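DNA mismatch repair protein MutS (Thermus aquaticus, PDB 1EWQ) recognises mismatched base pairs in duplex DNA for repair and has a weak ATPase activity. Local coordinates at residues 121-133 / 334-348. Numbering follows the deposited sequence.
Sequences LLQESLLPREANY and RLATRLELGRASPKD
With chi2 and chi3 both at 179°, the side chain of Arg334 runs straight from its helix into the loop at 128-130 and lays its guanidinium edge against two backbone carbonyls. NH1 of Arg334 donates a hydrogen bond to Pro128 O at 2.8 Å, nearly straight and in the carbonyl plane, while Arg334 NH2 hydrogen-bonds to Glu130 O, also at 2.8 Å, along a more bent path (N-H...O 137°). Leu127 CD1 lies over one face of the guanidinium, displaced toward its rim, and Arg334 NE is hydrogen-bonded to Ser151 OG. A leucine in place of Arg334 would probably leave both loop carbonyls without their donor and the loop freer to shift. The contact joins the connector between strands 110-116 and 134-139, which links the mismatch-recognition domain I to domain II of MutS, with the end of helix 332-340 in domain III, where Gly342 closes a Schellman motif. Here Leu122 CD1 sits over the centre of the Arg343 guanidinium, 3.6 Å from CZ, and Leu122 CD2 packs on Leu341 CD1. Arg343 NH2 is held by Gln232 O. Arg338, bent at chi3 (69°), turns NH1 to within 2.6 Å of Leu122 O and pairs through NE with Asp348 OD2 at 3.3 Å. That carboxylate oxygen also accepts from Ser345 N, on the opposite face, in the capping box that starts helix 346-366. One water donates to both Glu124 OE1 and Asp348 OD1, bridging two like charges 4.3 Å apart.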
loop_
_atom_site.group_PDB
_atom_site.type_symbol
_atom_site.label_atom_id
_atom_site.label_comp_id
_atom_site.label_asym_id
_atom_site.label_seq_id
_atom_site.Cartn_x
_atom_site.Cartn_y
_atom_site.Cartn_z
ATOM N N LEU C 121 -0.101 22.653 2.489
ATOM C CA LEU C 121 -1.552 22.537 2.558
ATOM C C LEU C 121 -2.200 23.437 3.609
ATOM O O LEU C 121 -1.709 23.572 4.735
ATOM C CB LEU C 121 -1.937 21.077 2.820
ATOM C CG LEU C 121 -1.415 20.078 1.779
ATOM C CD1 LEU C 121 -1.751 18.653 2.232
ATOM C CD2 LEU C 121 -2.013 20.399 0.392
ATOM N N LEU C 122 -3.312 24.047 3.223
ATOM C CA LEU C 122 -4.070 24.918 4.109
ATOM C C LEU C 122 -5.483 24.392 4.338
ATOM O O LEU C 122 -6.194 24.886 5.205
ATOM C CB LEU C 122 -4.133 26.332 3.529
ATOM C CG LEU C 122 -2.841 27.101 3.792
ATOM C CD1 LEU C 122 -2.630 28.167 2.737
ATOM C CD2 LEU C 122 -2.898 27.686 5.186
ATOM N N GLN C 123 -5.891 23.395 3.556
ATOM C CA GLN C 123 -7.224 22.826 3.698
ATOM C C GLN C 123 -7.283 21.823 4.859
ATOM O O GLN C 123 -6.516 20.861 4.908
ATOM C CB GLN C 123 -7.656 22.136 2.398
ATOM C CG GLN C 123 -7.763 23.049 1.162
ATOM C CD GLN C 123 -6.414 23.394 0.533
ATOM O OE1 GLN C 123 -5.387 22.789 0.847
ATOM N NE2 GLN C 123 -6.422 24.362 -0.377
ATOM N N GLU C 124 -8.203 22.063 5.786
ATOM C CA GLU C 124 -8.395 21.215 6.959
ATOM C C GLU C 124 -8.507 19.721 6.637
ATOM O O GLU C 124 -7.866 18.900 7.287
ATOM C CB GLU C 124 -9.640 21.700 7.731
ATOM C CG GLU C 124 -10.150 20.797 8.856
ATOM C CD GLU C 124 -11.356 21.402 9.617
ATOM O OE1 GLU C 124 -12.214 22.074 8.988
ATOM O OE2 GLU C 124 -11.455 21.192 10.847
ATOM N N SER C 125 -9.292 19.377 5.621
ATOM C CA SER C 125 -9.497 17.975 5.237
ATOM C C SER C 125 -8.307 17.276 4.582
ATOM O O SER C 125 -8.345 16.060 4.380
ATOM C CB SER C 125 -10.692 17.851 4.288
ATOM O OG SER C 125 -10.322 18.169 2.955
ATOM N N LEU C 126 -7.265 18.030 4.236
ATOM C CA LEU C 126 -6.089 17.441 3.599
ATOM C C LEU C 126 -4.898 17.441 4.560
ATOM O O LEU C 126 -3.801 17.014 4.208
ATOM C CB LEU C 126 -5.716 18.234 2.343
ATOM C CG LEU C 126 -6.874 18.631 1.426
ATOM C CD1 LEU C 126 -6.348 19.381 0.206
ATOM C CD2 LEU C 126 -7.630 17.383 1.008
ATOM N N LEU C 127 -5.128 17.925 5.774
ATOM C CA LEU C 127 -4.084 18.010 6.780
ATOM C C LEU C 127 -4.227 17.009 7.913
ATOM O O LEU C 127 -5.332 16.590 8.251
ATOM C CB LEU C 127 -4.077 19.407 7.397
ATOM C CG LEU C 127 -3.504 20.547 6.561
ATOM C CD1 LEU C 127 -3.955 21.886 7.147
ATOM C CD2 LEU C 127 -1.983 20.423 6.522
ATOM N N PRO C 128 -3.096 16.615 8.517
ATOM C CA PRO C 128 -3.114 15.671 9.634
ATOM C C PRO C 128 -3.276 16.551 10.874
ATOM O O PRO C 128 -3.183 17.774 10.770
ATOM C CB PRO C 128 -1.739 15.024 9.552
ATOM C CG PRO C 128 -0.873 16.167 9.134
ATOM C CD PRO C 128 -1.716 16.871 8.063
ATOM N N ARG C 129 -3.538 15.961 12.034
ATOM C CA ARG C 129 -3.676 16.765 13.249
ATOM C C ARG C 129 -2.318 17.376 13.572
ATOM O O ARG C 129 -2.221 18.516 14.007
ATOM C CB ARG C 129 -4.127 15.891 14.429
ATOM C CG ARG C 129 -5.519 16.192 14.965
ATOM C CD ARG C 129 -5.885 15.247 16.110
ATOM N NE ARG C 129 -7.283 15.408 16.516
ATOM C CZ ARG C 129 -7.707 16.257 17.450
ATOM N NH1 ARG C 129 -6.843 17.027 18.092
ATOM N NH2 ARG C 129 -9.000 16.345 17.738
ATOM N N GLU C 130 -1.277 16.588 13.340
ATOM C CA GLU C 130 0.109 16.969 13.585
ATOM C C GLU C 130 0.597 18.158 12.746
ATOM O O GLU C 130 -0.063 18.597 11.812
ATOM C CB GLU C 130 1.030 15.776 13.292
ATOM C CG GLU C 130 0.824 14.553 14.163
ATOM C CD GLU C 130 -0.533 13.896 13.971
ATOM O OE1 GLU C 130 -1.039 13.875 12.827
ATOM O OE2 GLU C 130 -1.085 13.384 14.967
ATOM N N ALA C 131 1.782 18.656 13.082
ATOM C CA ALA C 131 2.368 19.761 12.345
ATOM C C ALA C 131 2.713 19.243 10.956
ATOM O O ALA C 131 3.106 18.090 10.793
ATOM C CB ALA C 131 3.616 20.255 13.044
ATOM N N ASN C 132 2.558 20.103 9.957
ATOM C CA ASN C 132 2.849 19.744 8.580
ATOM C C ASN C 132 3.933 20.711 8.106
ATOM O O ASN C 132 3.659 21.877 7.805
ATOM C CB ASN C 132 1.575 19.890 7.751
ATOM C CG ASN C 132 1.705 19.292 6.385
ATOM O OD1 ASN C 132 1.670 20.003 5.376
ATOM N ND2 ASN C 132 1.856 17.975 6.332
ATOM N N TYR C 133 5.166 20.221 8.039
ATOM C CA TYR C 133 6.284 21.073 7.669
ATOM C C TYR C 133 6.820 21.017 6.253
ATOM O O TYR C 133 6.957 19.947 5.657
ATOM C CB TYR C 133 7.497 20.813 8.580
ATOM C CG TYR C 133 7.315 21.105 10.055
ATOM C CD1 TYR C 133 7.362 20.073 11.002
ATOM C CD2 TYR C 133 7.143 22.412 10.512
ATOM C CE1 TYR C 133 7.245 20.342 12.364
ATOM C CE2 TYR C 133 7.026 22.688 11.875
ATOM C CZ TYR C 133 7.079 21.649 12.791
ATOM O OH TYR C 133 6.963 21.923 14.137
ATOM N N ARG C 334 -5.128 27.008 13.673
ATOM C CA ARG C 334 -5.270 26.874 12.221
ATOM C C ARG C 334 -6.453 27.701 11.710
ATOM O O ARG C 334 -6.477 28.138 10.562
ATOM C CB ARG C 334 -5.444 25.402 11.832
ATOM C CG ARG C 334 -4.121 24.692 11.689
ATOM C CD ARG C 334 -4.269 23.228 11.333
ATOM N NE ARG C 334 -2.956 22.606 11.176
ATOM C CZ ARG C 334 -2.740 21.297 11.167
ATOM N NH1 ARG C 334 -3.750 20.454 11.313
ATOM N NH2 ARG C 334 -1.514 20.833 10.993
ATOM N N LEU C 335 -7.426 27.921 12.584
ATOM C CA LEU C 335 -8.609 28.705 12.253
ATOM C C LEU C 335 -8.180 30.179 12.133
ATOM O O LEU C 335 -8.620 30.906 11.237
ATOM C CB LEU C 335 -9.655 28.521 13.357
ATOM C CG LEU C 335 -11.134 28.740 13.035
ATOM C CD1 LEU C 335 -11.405 30.210 12.707
ATOM C CD2 LEU C 335 -11.512 27.842 11.864
ATOM N N ALA C 336 -7.302 30.609 13.032
ATOM C CA ALA C 336 -6.798 31.977 13.008
ATOM C C ALA C 336 -6.058 32.251 11.694
ATOM O O ALA C 336 -6.253 33.299 11.066
ATOM C CB ALA C 336 -5.862 32.201 14.191
ATOM N N THR C 337 -5.222 31.294 11.289
ATOM C CA THR C 337 -4.434 31.385 10.060
ATOM C C THR C 337 -5.324 31.493 8.825
ATOM O O THR C 337 -5.059 32.301 7.928
ATOM C CB THR C 337 -3.500 30.154 9.889
ATOM O OG1 THR C 337 -2.637 30.037 11.030
ATOM C CG2 THR C 337 -2.646 30.297 8.632
ATOM N N ARG C 338 -6.373 30.674 8.765
ATOM C CA ARG C 338 -7.278 30.726 7.625
ATOM C C ARG C 338 -7.980 32.084 7.619
ATOM O O ARG C 338 -8.202 32.673 6.560
ATOM C CB ARG C 338 -8.300 29.583 7.685
ATOM C CG ARG C 338 -7.688 28.212 7.410
ATOM C CD ARG C 338 -8.704 27.082 7.456
ATOM N NE ARG C 338 -9.653 27.107 6.348
ATOM C CZ ARG C 338 -9.348 26.890 5.064
ATOM N NH1 ARG C 338 -8.099 26.629 4.689
ATOM N NH2 ARG C 338 -10.311 26.918 4.145
ATOM N N LEU C 339 -8.324 32.579 8.805
ATOM C CA LEU C 339 -8.963 33.880 8.921
ATOM C C LEU C 339 -8.029 34.957 8.376
ATOM O O LEU C 339 -8.426 35.762 7.534
ATOM C CB LEU C 339 -9.308 34.192 10.385
ATOM C CG LEU C 339 -10.621 33.623 10.946
ATOM C CD1 LEU C 339 -10.666 33.772 12.455
ATOM C CD2 LEU C 339 -11.801 34.344 10.289
ATOM N N GLU C 340 -6.787 34.960 8.860
ATOM C CA GLU C 340 -5.800 35.956 8.443
ATOM C C GLU C 340 -5.513 35.901 6.946
ATOM O O GLU C 340 -5.231 36.930 6.335
ATOM C CB GLU C 340 -4.477 35.776 9.213
ATOM C CG GLU C 340 -4.592 35.929 10.725
ATOM C CD GLU C 340 -3.371 35.406 11.471
ATOM O OE1 GLU C 340 -2.661 34.536 10.925
ATOM O OE2 GLU C 340 -3.132 35.848 12.614
ATOM N N LEU C 341 -5.578 34.706 6.365
ATOM C CA LEU C 341 -5.309 34.522 4.943
ATOM C C LEU C 341 -6.531 34.714 4.045
ATOM O O LEU C 341 -6.446 34.512 2.840
ATOM C CB LEU C 341 -4.717 33.125 4.695
ATOM C CG LEU C 341 -3.282 32.912 5.185
ATOM C CD1 LEU C 341 -2.865 31.454 5.036
ATOM C CD2 LEU C 341 -2.358 33.822 4.397
ATOM N N GLY C 342 -7.664 35.087 4.632
ATOM C CA GLY C 342 -8.870 35.292 3.846
ATOM C C GLY C 342 -9.484 34.036 3.246
ATOM O O GLY C 342 -10.146 34.106 2.203
ATOM N N ARG C 343 -9.274 32.891 3.899
ATOM C CA ARG C 343 -9.819 31.620 3.443
ATOM C C ARG C 343 -10.901 31.040 4.350
ATOM O O ARG C 343 -11.531 30.046 3.990
ATOM C CB ARG C 343 -8.722 30.575 3.337
ATOM C CG ARG C 343 -7.646 30.864 2.349
ATOM C CD ARG C 343 -6.780 29.639 2.227
ATOM N NE ARG C 343 -5.691 29.815 1.277
ATOM C CZ ARG C 343 -5.285 28.853 0.460
ATOM N NH1 ARG C 343 -5.894 27.674 0.495
ATOM N NH2 ARG C 343 -4.277 29.063 -0.380
ATOM N N ALA C 344 -11.097 31.624 5.528
ATOM C CA ALA C 344 -12.097 31.125 6.462
ATOM C C ALA C 344 -13.467 30.927 5.807
ATOM O O ALA C 344 -13.988 31.821 5.133
ATOM C CB ALA C 344 -12.217 32.064 7.642
ATOM N N SER C 345 -14.043 29.748 6.036
ATOM C CA SER C 345 -15.333 29.352 5.483
ATOM C C SER C 345 -16.495 29.543 6.450
ATOM O O SER C 345 -16.305 29.734 7.649
ATOM C CB SER C 345 -15.291 27.871 5.107
ATOM O OG SER C 345 -15.301 27.075 6.284
ATOM N N PRO C 346 -17.726 29.494 5.934
ATOM C CA PRO C 346 -18.826 29.664 6.879
ATOM C C PRO C 346 -18.792 28.527 7.903
ATOM O O PRO C 346 -19.263 28.672 9.025
ATOM C CB PRO C 346 -20.071 29.656 5.983
ATOM C CG PRO C 346 -19.584 29.104 4.656
ATOM C CD PRO C 346 -18.191 29.597 4.545
ATOM N N LYS C 347 -18.205 27.405 7.509
ATOM C CA LYS C 347 -18.081 26.261 8.398
ATOM C C LYS C 347 -17.084 26.609 9.517
ATOM O O LYS C 347 -17.292 26.270 10.692
ATOM C CB LYS C 347 -17.567 25.049 7.625
ATOM C CG LYS C 347 -17.811 23.733 8.320
ATOM C CD LYS C 347 -19.280 23.322 8.150
ATOM C CE LYS C 347 -19.616 23.074 6.674
ATOM N NZ LYS C 347 -21.024 22.595 6.496
ATOM N N ASP C 348 -16.002 27.292 9.150
ATOM C CA ASP C 348 -15.012 27.679 10.145
ATOM C C ASP C 348 -15.639 28.596 11.181
ATOM O O ASP C 348 -15.357 28.462 12.367
ATOM C CB ASP C 348 -13.812 28.370 9.488
ATOM C CG ASP C 348 -12.994 27.419 8.637
ATOM O OD1 ASP C 348 -12.727 26.297 9.106
ATOM O OD2 ASP C 348 -12.617 27.786 7.508
HETATM O O HOH W 1 -12.064 24.541 7.258
#